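PDB 4D7K: 8-amino-8-demethylriboflavin N,N-dimethyltransferase from Streptomyces davawensis, which catalyses the S-adenosylmethionine-dependent double methylation of 8-amino-8-demethylriboflavin, the last two steps in making the antibiotic roseoflavin. Local coordinates for residues S100-E110 with V151-F162; L282-E290 with H310-L320. All coordinates share one frame; numbering follows the deposited sequence.

Interaction 1: residues S100-E110 with V151-F162; sequences SMRGMTTFFAE and VRDEFDAAMVEF
The carboxylate of E161 receives two backbone N-H groups from the first turn of helix 102-107: G103 N lies 2.8 Å from OE2 and M104 N 2.7 Å from OE1. Each oxygen uses its syn lone pair, so the acid straddles adjacent amides where the helix dipole would probably stabilise its charge. This is a helix-helix crossing at -128°, and it is close because G103 has no side chain: its CA comes within 3.9 Å of A157 CB. Just ahead, S100 OG accepts from R102 N in an ST turn. Two turns earlier on helix 149-165, E154 enters as a knob among R102, G103, T106 and F107. Its OE1 lies 2.7 Å from E110 OE2, with K35 forming salt bridges to both acids and Y31 bonding E110; the bridge from R102 NH1 to E154 OE2 is long, and R102 NH2 bonds to A34 O. Aromatic packing follows. F155 turns an edge onto one face of F107, with planes at 60° and CD1 3.6 Å from F107 CZ, while V151 CG1 meets the edge of the same ring. At the other end, near Y18 and K25 of the second subunit, F108 CE2 lies at the edge of the F162 ring. M104 holds CG between its backbone N and carbonyl carbon (chi1 76°), then bends at chi3, which brings CE to 3.5 Å from F162 CE1.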
loop_
_atom_site.group_PDB
_atom_site.type_symbol
_atom_site.label_atom_id
_atom_site.label_comp_id
_atom_site.label_asym_id
_atom_site.label_seq_id
_atom_site.Cartn_x
_atom_site.Cartn_y
_atom_site.Cartn_z
ATOM N N SER A 100 1.133 -20.637 3.827
ATOM C CA SER A 100 1.297 -19.699 2.720
ATOM C C SER A 100 0.426 -18.459 2.853
ATOM O O SER A 100 -0.655 -18.511 3.429
ATOM C CB SER A 100 0.985 -20.390 1.389
ATOM O OG SER A 100 0.740 -19.437 0.366
ATOM N N MET A 101 0.913 -17.345 2.313
ATOM C CA MET A 101 0.175 -16.090 2.310
ATOM C C MET A 101 0.274 -15.431 0.938
ATOM O O MET A 101 0.178 -14.214 0.811
ATOM C CB MET A 101 0.701 -15.154 3.407
ATOM C CG MET A 101 0.368 -15.651 4.816
ATOM S SD MET A 101 1.040 -14.660 6.162
ATOM C CE MET A 101 -0.005 -13.208 6.069
ATOM N N ARG A 102 0.473 -16.255 -0.087
ATOM C CA ARG A 102 0.621 -15.775 -1.453
ATOM C C ARG A 102 -0.703 -15.245 -1.973
ATOM O O ARG A 102 -0.737 -14.312 -2.775
ATOM C CB ARG A 102 1.137 -16.892 -2.371
ATOM C CG ARG A 102 1.469 -16.438 -3.783
ATOM C CD ARG A 102 1.853 -17.605 -4.685
ATOM N NE ARG A 102 2.204 -17.140 -6.025
ATOM C CZ ARG A 102 1.315 -16.808 -6.958
ATOM N NH1 ARG A 102 0.013 -16.891 -6.706
ATOM N NH2 ARG A 102 1.730 -16.390 -8.147
ATOM N N GLY A 103 -1.791 -15.852 -1.506
ATOM C CA GLY A 103 -3.122 -15.492 -1.957
ATOM C C GLY A 103 -3.485 -14.042 -1.700
ATOM O O GLY A 103 -3.867 -13.316 -2.617
ATOM N N MET A 104 -3.357 -13.611 -0.450
ATOM C CA MET A 104 -3.722 -12.246 -0.087
ATOM C C MET A 104 -2.755 -11.223 -0.685
ATOM O O MET A 104 -3.125 -10.076 -0.930
ATOM C CB MET A 104 -3.771 -12.090 1.434
ATOM C CG MET A 104 -2.408 -12.006 2.094
ATOM S SD MET A 104 -2.502 -11.501 3.820
ATOM C CE MET A 104 -3.406 -12.877 4.528
ATOM N N THR A 105 -1.520 -11.645 -0.935
ATOM C CA THR A 105 -0.490 -10.733 -1.412
ATOM C C THR A 105 -0.633 -10.477 -2.916
ATOM O O THR A 105 -0.259 -9.412 -3.404
ATOM C CB THR A 105 0.918 -11.281 -1.073
ATOM O OG1 THR A 105 0.995 -11.530 0.336
ATOM C CG2 THR A 105 2.004 -10.290 -1.447
ATOM N N THR A 106 -1.203 -11.435 -3.644
ATOM C CA THR A 106 -1.402 -11.275 -5.083
ATOM C C THR A 106 -2.794 -10.760 -5.465
ATOM O O THR A 106 -2.916 -9.944 -6.377
ATOM C CB THR A 106 -1.163 -12.598 -5.840
ATOM O OG1 THR A 106 -1.974 -13.635 -5.273
ATOM C CG2 THR A 106 0.301 -13.000 -5.762
ATOM N N PHE A 107 -3.834 -11.233 -4.781
ATOM C CA PHE A 107 -5.206 -10.916 -5.191
ATOM C C PHE A 107 -5.514 -9.424 -5.169
ATOM O O PHE A 107 -6.053 -8.882 -6.136
ATOM C CB PHE A 107 -6.230 -11.638 -4.312
ATOM C CG PHE A 107 -7.653 -11.229 -4.601
ATOM C CD1 PHE A 107 -8.303 -11.690 -5.732
ATOM C CD2 PHE A 107 -8.330 -10.364 -3.755
ATOM C CE1 PHE A 107 -9.607 -11.303 -6.009
ATOM C CE2 PHE A 107 -9.633 -9.974 -4.028
ATOM C CZ PHE A 107 -10.271 -10.445 -5.155
ATOM N N PHE A 108 -5.178 -8.764 -4.064
ATOM C CA PHE A 108 -5.538 -7.362 -3.869
ATOM C C PHE A 108 -4.677 -6.406 -4.689
ATOM O O PHE A 108 -4.842 -5.189 -4.609
ATOM C CB PHE A 108 -5.460 -7.003 -2.381
ATOM C CG PHE A 108 -6.470 -7.727 -1.546
ATOM C CD1 PHE A 108 -7.769 -7.254 -1.442
ATOM C CD2 PHE A 108 -6.138 -8.907 -0.905
ATOM C CE1 PHE A 108 -8.710 -7.930 -0.695
ATOM C CE2 PHE A 108 -7.075 -9.590 -0.156
ATOM C CZ PHE A 108 -8.364 -9.100 -0.049
ATOM N N ALA A 109 -3.766 -6.957 -5.484
ATOM C CA ALA A 109 -2.907 -6.138 -6.329
ATOM C C ALA A 109 -3.091 -6.501 -7.790
ATOM O O ALA A 109 -2.397 -5.979 -8.659
ATOM C CB ALA A 109 -1.454 -6.287 -5.921
ATOM N N GLU A 110 -4.025 -7.407 -8.059
ATOM C CA GLU A 110 -4.381 -7.722 -9.431
ATOM C C GLU A 110 -5.006 -6.483 -10.066
ATOM O O GLU A 110 -5.722 -5.740 -9.393
ATOM C CB GLU A 110 -5.339 -8.914 -9.491
ATOM C CG GLU A 110 -4.727 -10.249 -9.064
ATOM C CD GLU A 110 -3.745 -10.806 -10.079
ATOM O OE1 GLU A 110 -3.571 -10.191 -11.152
ATOM O OE2 GLU A 110 -3.147 -11.867 -9.810
ATOM N N VAL A 151 -7.125 -15.554 -10.819
ATOM C CA VAL A 151 -7.512 -14.634 -9.753
ATOM C C VAL A 151 -8.484 -15.321 -8.793
ATOM O O VAL A 151 -8.455 -15.079 -7.587
ATOM C CB VAL A 151 -8.141 -13.340 -10.326
ATOM C CG1 VAL A 151 -8.575 -12.402 -9.211
ATOM C CG2 VAL A 151 -7.146 -12.636 -11.230
ATOM N N ARG A 152 -9.330 -16.196 -9.330
ATOM C CA ARG A 152 -10.235 -16.981 -8.496
ATOM C C ARG A 152 -9.474 -17.815 -7.463
ATOM O O ARG A 152 -9.879 -17.903 -6.307
ATOM C CB ARG A 152 -11.107 -17.895 -9.358
ATOM C CG ARG A 152 -11.974 -18.845 -8.547
ATOM C CD ARG A 152 -12.955 -19.615 -9.415
ATOM N NE ARG A 152 -12.322 -20.700 -10.158
ATOM C CZ ARG A 152 -12.379 -20.839 -11.480
ATOM N NH1 ARG A 152 -13.037 -19.957 -12.222
ATOM N NH2 ARG A 152 -11.774 -21.864 -12.060
ATOM N N ASP A 153 -8.368 -18.419 -7.887
ATOM C CA ASP A 153 -7.579 -19.284 -7.013
ATOM C C ASP A 153 -6.779 -18.497 -5.977
ATOM O O ASP A 153 -6.540 -18.978 -4.871
ATOM C CB ASP A 153 -6.635 -20.159 -7.843
ATOM C CG ASP A 153 -7.377 -21.169 -8.695
ATOM O OD1 ASP A 153 -8.569 -21.419 -8.418
ATOM O OD2 ASP A 153 -6.766 -21.724 -9.634
ATOM N N GLU A 154 -6.355 -17.292 -6.340
ATOM C CA GLU A 154 -5.694 -16.415 -5.385
ATOM C C GLU A 154 -6.692 -15.895 -4.354
ATOM O O GLU A 154 -6.347 -15.695 -3.186
ATOM C CB GLU A 154 -5.013 -15.255 -6.106
ATOM C CG GLU A 154 -3.800 -15.681 -6.913
ATOM C CD GLU A 154 -3.315 -14.593 -7.839
ATOM O OE1 GLU A 154 -3.946 -13.514 -7.854
ATOM O OE2 GLU A 154 -2.310 -14.815 -8.548
ATOM N N PHE A 155 -7.931 -15.685 -4.793
ATOM C CA PHE A 155 -8.990 -15.223 -3.904
ATOM C C PHE A 155 -9.310 -16.273 -2.845
ATOM O O PHE A 155 -9.419 -15.960 -1.661
ATOM C CB PHE A 155 -10.262 -14.881 -4.694
ATOM C CG PHE A 155 -11.420 -14.486 -3.818
ATOM C CD1 PHE A 155 -11.473 -13.222 -3.248
ATOM C CD2 PHE A 155 -12.441 -15.384 -3.542
ATOM C CE1 PHE A 155 -12.527 -12.858 -2.430
ATOM C CE2 PHE A 155 -13.499 -15.025 -2.727
ATOM C CZ PHE A 155 -13.541 -13.758 -2.170
ATOM N N ASP A 156 -9.466 -17.519 -3.280
ATOM C CA ASP A 156 -9.799 -18.608 -2.367
ATOM C C ASP A 156 -8.676 -18.840 -1.352
ATOM O O ASP A 156 -8.936 -19.100 -0.175
ATOM C CB ASP A 156 -10.082 -19.889 -3.150
ATOM C CG ASP A 156 -11.319 -19.779 -4.034
ATOM O OD1 ASP A 156 -12.330 -19.187 -3.594
ATOM O OD2 ASP A 156 -11.280 -20.292 -5.172
ATOM N N ALA A 157 -7.435 -18.743 -1.814
ATOM C CA ALA A 157 -6.282 -18.865 -0.932
ATOM C C ALA A 157 -6.277 -17.730 0.084
ATOM O O ALA A 157 -6.020 -17.950 1.264
ATOM C CB ALA A 157 -4.994 -18.867 -1.732
ATOM N N ALA A 158 -6.575 -16.521 -0.384
ATOM C CA ALA A 158 -6.667 -15.355 0.486
ATOM C C ALA A 158 -7.651 -15.590 1.636
ATOM O O ALA A 158 -7.337 -15.295 2.790
ATOM C CB ALA A 158 -7.073 -14.134 -0.309
ATOM N N MET A 159 -8.826 -16.134 1.315
ATOM C CA MET A 159 -9.861 -16.414 2.314
ATOM C C MET A 159 -9.430 -17.484 3.314
ATOM O O MET A 159 -9.788 -17.426 4.491
ATOM C CB MET A 159 -11.166 -16.851 1.638
ATOM C CG MET A 159 -11.845 -15.771 0.819
ATOM S SD MET A 159 -12.224 -14.319 1.818
ATOM C CE MET A 159 -11.104 -13.115 1.108
ATOM N N VAL A 160 -8.676 -18.472 2.840
ATOM C CA VAL A 160 -8.125 -19.495 3.728
ATOM C C VAL A 160 -7.093 -18.862 4.657
ATOM O O VAL A 160 -7.051 -19.163 5.850
ATOM C CB VAL A 160 -7.479 -20.656 2.937
ATOM C CG1 VAL A 160 -6.679 -21.578 3.867
ATOM C CG2 VAL A 160 -8.543 -21.438 2.172
ATOM N N GLU A 161 -6.280 -17.964 4.102
ATOM C CA GLU A 161 -5.216 -17.301 4.851
ATOM C C GLU A 161 -5.763 -16.393 5.959
ATOM O O GLU A 161 -5.258 -16.408 7.083
ATOM C CB GLU A 161 -4.323 -16.503 3.895
ATOM C CG GLU A 161 -3.545 -17.394 2.935
ATOM C CD GLU A 161 -3.113 -16.681 1.667
ATOM O OE1 GLU A 161 -3.322 -15.455 1.570
ATOM O OE2 GLU A 161 -2.554 -17.351 0.768
ATOM N N PHE A 162 -6.787 -15.605 5.641
ATOM C CA PHE A 162 -7.434 -14.753 6.635
ATOM C C PHE A 162 -8.067 -15.592 7.744
ATOM O O PHE A 162 -8.061 -15.202 8.909
ATOM C CB PHE A 162 -8.491 -13.860 5.982
ATOM C CG PHE A 162 -7.917 -12.757 5.134
ATOM C CD1 PHE A 162 -6.861 -11.988 5.590
ATOM C CD2 PHE A 162 -8.436 -12.492 3.879
ATOM C CE1 PHE A 162 -6.335 -10.972 4.807
ATOM C CE2 PHE A 162 -7.914 -11.481 3.094
ATOM C CZ PHE A 162 -6.863 -10.722 3.560
HETATM O O HOH W 1 0.259 -16.168 -10.406
#

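Interaction 2: residues L282-E290 with H310-L320; sequences LILDSVIGE and HRTRAQWDDLL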
loop_
_atom_site.group_PDB
_atom_site.type_symbol
_atom_site.label_atom_id
_atom_site.label_comp_id
_atom_site.label_asym_id
_atom_site.label_seq_id
_atom_site.Cartn_x
_atom_site.Cartn_y
_atom_site.Cartn_z
ATOM N N LEU A 282 -24.357 -18.730 17.675
ATOM C CA LEU A 282 -23.196 -17.845 17.699
ATOM C C LEU A 282 -22.942 -17.257 16.318
ATOM O O LEU A 282 -22.611 -17.982 15.382
ATOM C CB LEU A 282 -21.953 -18.593 18.188
ATOM C CG LEU A 282 -22.117 -19.462 19.439
ATOM C CD1 LEU A 282 -20.825 -20.197 19.741
ATOM C CD2 LEU A 282 -22.567 -18.632 20.643
ATOM N N ILE A 283 -23.106 -15.945 16.187
ATOM C CA ILE A 283 -22.871 -15.294 14.907
ATOM C C ILE A 283 -21.522 -14.585 14.906
ATOM O O ILE A 283 -21.273 -13.681 15.701
ATOM C CB ILE A 283 -23.985 -14.290 14.563
ATOM C CG1 ILE A 283 -25.348 -14.983 14.589
ATOM C CG2 ILE A 283 -23.740 -13.679 13.190
ATOM C CD1 ILE A 283 -26.501 -14.089 14.186
ATOM N N LEU A 284 -20.650 -15.017 14.007
ATOM C CA LEU A 284 -19.309 -14.467 13.914
ATOM C C LEU A 284 -19.267 -13.420 12.806
ATOM O O LEU A 284 -19.507 -13.727 11.640
ATOM C CB LEU A 284 -18.286 -15.580 13.660
ATOM C CG LEU A 284 -17.793 -16.420 14.850
ATOM C CD1 LEU A 284 -18.928 -17.065 15.625
ATOM C CD2 LEU A 284 -16.821 -17.486 14.376
ATOM N N ASP A 285 -18.973 -12.179 13.177
ATOM C CA ASP A 285 -19.000 -11.082 12.221
ATOM C C ASP A 285 -18.293 -9.855 12.784
ATOM O O ASP A 285 -17.895 -9.834 13.948
ATOM C CB ASP A 285 -20.447 -10.731 11.852
ATOM C CG ASP A 285 -20.566 -10.048 10.497
ATOM O OD1 ASP A 285 -19.528 -9.670 9.914
ATOM O OD2 ASP A 285 -21.707 -9.883 10.015
ATOM N N SER A 286 -18.128 -8.843 11.941
ATOM C CA SER A 286 -17.700 -7.530 12.397
ATOM C C SER A 286 -18.945 -6.692 12.665
ATOM O O SER A 286 -19.835 -6.607 11.819
ATOM C CB SER A 286 -16.798 -6.856 11.364
ATOM O OG SER A 286 -16.361 -5.589 11.819
ATOM N N VAL A 287 -19.015 -6.084 13.842
ATOM C CA VAL A 287 -20.208 -5.343 14.232
ATOM C C VAL A 287 -19.953 -3.841 14.225
ATOM O O VAL A 287 -19.119 -3.336 14.981
ATOM C CB VAL A 287 -20.704 -5.784 15.622
ATOM C CG1 VAL A 287 -21.919 -4.974 16.046
ATOM C CG2 VAL A 287 -21.026 -7.269 15.613
ATOM N N ILE A 288 -20.669 -3.138 13.352
ATOM C CA ILE A 288 -20.553 -1.689 13.231
ATOM C C ILE A 288 -20.824 -1.015 14.567
ATOM O O ILE A 288 -21.864 -1.242 15.185
ATOM C CB ILE A 288 -21.525 -1.124 12.174
ATOM C CG1 ILE A 288 -21.273 -1.764 10.803
ATOM C CG2 ILE A 288 -21.406 0.395 12.097
ATOM C CD1 ILE A 288 -19.946 -1.379 10.194
ATOM N N GLY A 289 -19.879 -0.191 15.008
ATOM C CA GLY A 289 -20.001 0.505 16.275
ATOM C C GLY A 289 -19.349 -0.259 17.411
ATOM O O GLY A 289 -19.146 0.283 18.497
ATOM N N GLU A 290 -19.022 -1.524 17.167
ATOM C CA GLU A 290 -18.399 -2.362 18.189
ATOM C C GLU A 290 -17.286 -3.212 17.589
ATOM O O GLU A 290 -17.155 -4.400 17.883
ATOM C CB GLU A 290 -19.447 -3.241 18.874
ATOM C CG GLU A 290 -20.486 -2.440 19.648
ATOM C CD GLU A 290 -21.542 -3.306 20.288
ATOM O OE1 GLU A 290 -21.173 -4.206 21.070
ATOM O OE2 GLU A 290 -22.741 -3.084 20.008
ATOM N N HIS A 310 -22.040 -4.944 6.802
ATOM C CA HIS A 310 -22.068 -5.360 8.198
ATOM C C HIS A 310 -23.225 -4.673 8.901
ATOM O O HIS A 310 -23.668 -3.605 8.475
ATOM C CB HIS A 310 -20.752 -5.030 8.899
ATOM C CG HIS A 310 -19.569 -5.753 8.339
ATOM N ND1 HIS A 310 -19.483 -7.130 8.312
ATOM C CD2 HIS A 310 -18.417 -5.295 7.793
ATOM C CE1 HIS A 310 -18.333 -7.487 7.767
ATOM N NE2 HIS A 310 -17.669 -6.392 7.445
ATOM N N ARG A 311 -23.719 -5.279 9.974
ATOM C CA ARG A 311 -24.866 -4.725 10.685
ATOM C C ARG A 311 -24.491 -4.152 12.052
ATOM O O ARG A 311 -23.552 -4.621 12.702
ATOM C CB ARG A 311 -25.953 -5.793 10.848
ATOM C CG ARG A 311 -26.695 -6.153 9.561
ATOM C CD ARG A 311 -27.749 -7.226 9.828
ATOM N NE ARG A 311 -28.626 -7.479 8.685
ATOM C CZ ARG A 311 -28.417 -8.428 7.774
ATOM N NH1 ARG A 311 -27.353 -9.215 7.862
ATOM N NH2 ARG A 311 -29.270 -8.587 6.771
ATOM N N THR A 312 -25.224 -3.124 12.475
ATOM C CA THR A 312 -25.074 -2.585 13.820
ATOM C C THR A 312 -25.771 -3.515 14.795
ATOM O O THR A 312 -26.456 -4.448 14.380
ATOM C CB THR A 312 -25.672 -1.176 13.962
ATOM O OG1 THR A 312 -27.093 -1.244 13.790
ATOM C CG2 THR A 312 -25.080 -0.230 12.936
ATOM N N ARG A 313 -25.614 -3.248 16.088
ATOM C CA ARG A 313 -26.236 -4.076 17.116
ATOM C C ARG A 313 -27.753 -3.955 17.077
ATOM O O ARG A 313 -28.470 -4.952 17.190
ATOM C CB ARG A 313 -25.723 -3.689 18.502
ATOM C CG ARG A 313 -26.181 -4.623 19.603
ATOM C CD ARG A 313 -25.829 -4.067 20.968
ATOM N NE ARG A 313 -25.821 -5.106 21.993
ATOM C CZ ARG A 313 -24.721 -5.579 22.571
ATOM N NH1 ARG A 313 -23.532 -5.096 22.240
ATOM N NH2 ARG A 313 -24.812 -6.528 23.492
ATOM N N ALA A 314 -28.233 -2.726 16.923
ATOM C CA ALA A 314 -29.665 -2.464 16.867
ATOM C C ALA A 314 -30.299 -3.211 15.697
ATOM O O ALA A 314 -31.395 -3.756 15.816
ATOM C CB ALA A 314 -29.929 -0.968 16.759
ATOM N N GLN A 315 -29.595 -3.239 14.572
ATOM C CA GLN A 315 -30.059 -3.973 13.403
ATOM C C GLN A 315 -30.142 -5.469 13.690
ATOM O O GLN A 315 -31.111 -6.130 13.306
ATOM C CB GLN A 315 -29.142 -3.708 12.210
ATOM C CG GLN A 315 -29.259 -2.301 11.649
ATOM C CD GLN A 315 -28.261 -2.030 10.542
ATOM O OE1 GLN A 315 -27.063 -2.271 10.696
ATOM N NE2 GLN A 315 -28.751 -1.531 9.413
ATOM N N TRP A 316 -29.128 -5.993 14.374
ATOM C CA TRP A 316 -29.109 -7.404 14.750
ATOM C C TRP A 316 -30.217 -7.714 15.741
ATOM O O TRP A 316 -30.856 -8.761 15.655
ATOM C CB TRP A 316 -27.755 -7.800 15.340
ATOM C CG TRP A 316 -26.707 -8.102 14.311
ATOM C CD1 TRP A 316 -25.552 -7.406 14.088
ATOM C CD2 TRP A 316 -26.716 -9.178 13.363
ATOM N NE1 TRP A 316 -24.840 -7.986 13.063
ATOM C CE2 TRP A 316 -25.533 -9.075 12.600
ATOM C CE3 TRP A 316 -27.608 -10.221 13.085
ATOM C CZ2 TRP A 316 -25.219 -9.972 11.580
ATOM C CZ3 TRP A 316 -27.294 -11.112 12.072
ATOM C CH2 TRP A 316 -26.109 -10.980 11.331
ATOM N N ASP A 317 -30.440 -6.799 16.682
ATOM C CA ASP A 317 -31.546 -6.920 17.628
ATOM C C ASP A 317 -32.872 -7.086 16.895
ATOM O O ASP A 317 -33.644 -7.994 17.194
ATOM C CB ASP A 317 -31.614 -5.698 18.549
ATOM C CG ASP A 317 -30.914 -5.922 19.879
ATOM O OD1 ASP A 317 -31.020 -7.040 20.427
ATOM O OD2 ASP A 317 -30.265 -4.976 20.376
ATOM N N ASP A 318 -33.119 -6.203 15.930
ATOM C CA ASP A 318 -34.376 -6.177 15.186
ATOM C C ASP A 318 -34.553 -7.435 14.341
ATOM O O ASP A 318 -35.651 -7.984 14.249
ATOM C CB ASP A 318 -34.440 -4.929 14.299
ATOM C CG ASP A 318 -35.853 -4.595 13.851
ATOM O OD1 ASP A 318 -36.540 -5.483 13.303
ATOM O OD2 ASP A 318 -36.282 -3.439 14.057
ATOM N N LEU A 319 -33.466 -7.885 13.726
ATOM C CA LEU A 319 -33.499 -9.092 12.913
ATOM C C LEU A 319 -33.781 -10.314 13.783
ATOM O O LEU A 319 -34.699 -11.087 13.507
ATOM C CB LEU A 319 -32.178 -9.263 12.158
ATOM C CG LEU A 319 -32.273 -9.676 10.688
ATOM C CD1 LEU A 319 -32.970 -8.592 9.886
ATOM C CD2 LEU A 319 -30.895 -9.967 10.112
ATOM N N LEU A 320 -32.993 -10.472 14.843
ATOM C CA LEU A 320 -33.123 -11.611 15.747
ATOM C C LEU A 320 -34.451 -11.609 16.496
ATOM O O LEU A 320 -34.959 -12.667 16.870
ATOM C CB LEU A 320 -31.963 -11.625 16.746
ATOM C CG LEU A 320 -30.589 -11.922 16.141
ATOM C CD1 LEU A 320 -29.477 -11.423 17.055
ATOM C CD2 LEU A 320 -30.431 -13.406 15.862
HETATM O O HOH W 2 -22.426 -7.181 11.368
HETATM O O HOH W 3 -23.356 -1.576 17.594
#
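I288 and T312 bring their CA atoms to 4.6 Å, and I288 N gives a weak bond to R311 O; the segment axes of strand 282-285 and helix 313-320 stay 13.1 Å apart, a separation spanned by side chains such as I283 and W316. I288 CB rests 3.7 Å from T312 CG2. H310 lays a ring face under S286 CB, which stands almost over the ring centre, and places ND1 3.0 Å from D285 OD1. OD1 accepts from S286 N, which meets it from above the carboxylate plane. With CG anti to its own backbone N (chi1 -156°), D285 sets OD2 at the edge of W316. The topology is that of a class I methyltransferase: strand 280-285 lies next to the antiparallel strand 337-344, and helix 313-322 packs against this part of the sheet. Here I283 CD1 comes to 3.7 Å from W316 CZ3, with L320 beyond, while R311 CD covers a face of the indole. Water 2 accepts from R311 N and W316 NE1 and lies 2.7 Å from S286 O. T312 and Q315 close the helix start with a capping box. At the end of the type II turn V287-E290, E290 and R313 form a salt bridge with carboxylate and guanidinium 4° from coplanar; the single nitrogen NH1 faces both oxygens, 2.8 Å from OE1 and 3.1 Å from OE2, where it donates to the syn lone pair. Water 3 donates to I288 O and E290 OE2 and accepts from R313 N.

Interaction 1 closes before interaction 2 opens along the chain, and the two stand well apart: about 27 Å between centres and about 11 Å between nearest atoms. Interaction 1 joins two helices and lies about 9 Å from the chain centre, where helix 149-165 meets helix 102-107 beside helix 13-35 and several residues pack on the second subunit. Interaction 2, about 19 Å out, belongs to the seven-stranded mixed sheet, joining the end of strand 280-285 to the helix that precedes strand 325-333. The pair therefore samples two settings in this homodimeric enzyme, helices beside the partner subunit and the Rossmann-like sheet, each away from the predicted S-adenosylmethionine-binding residues.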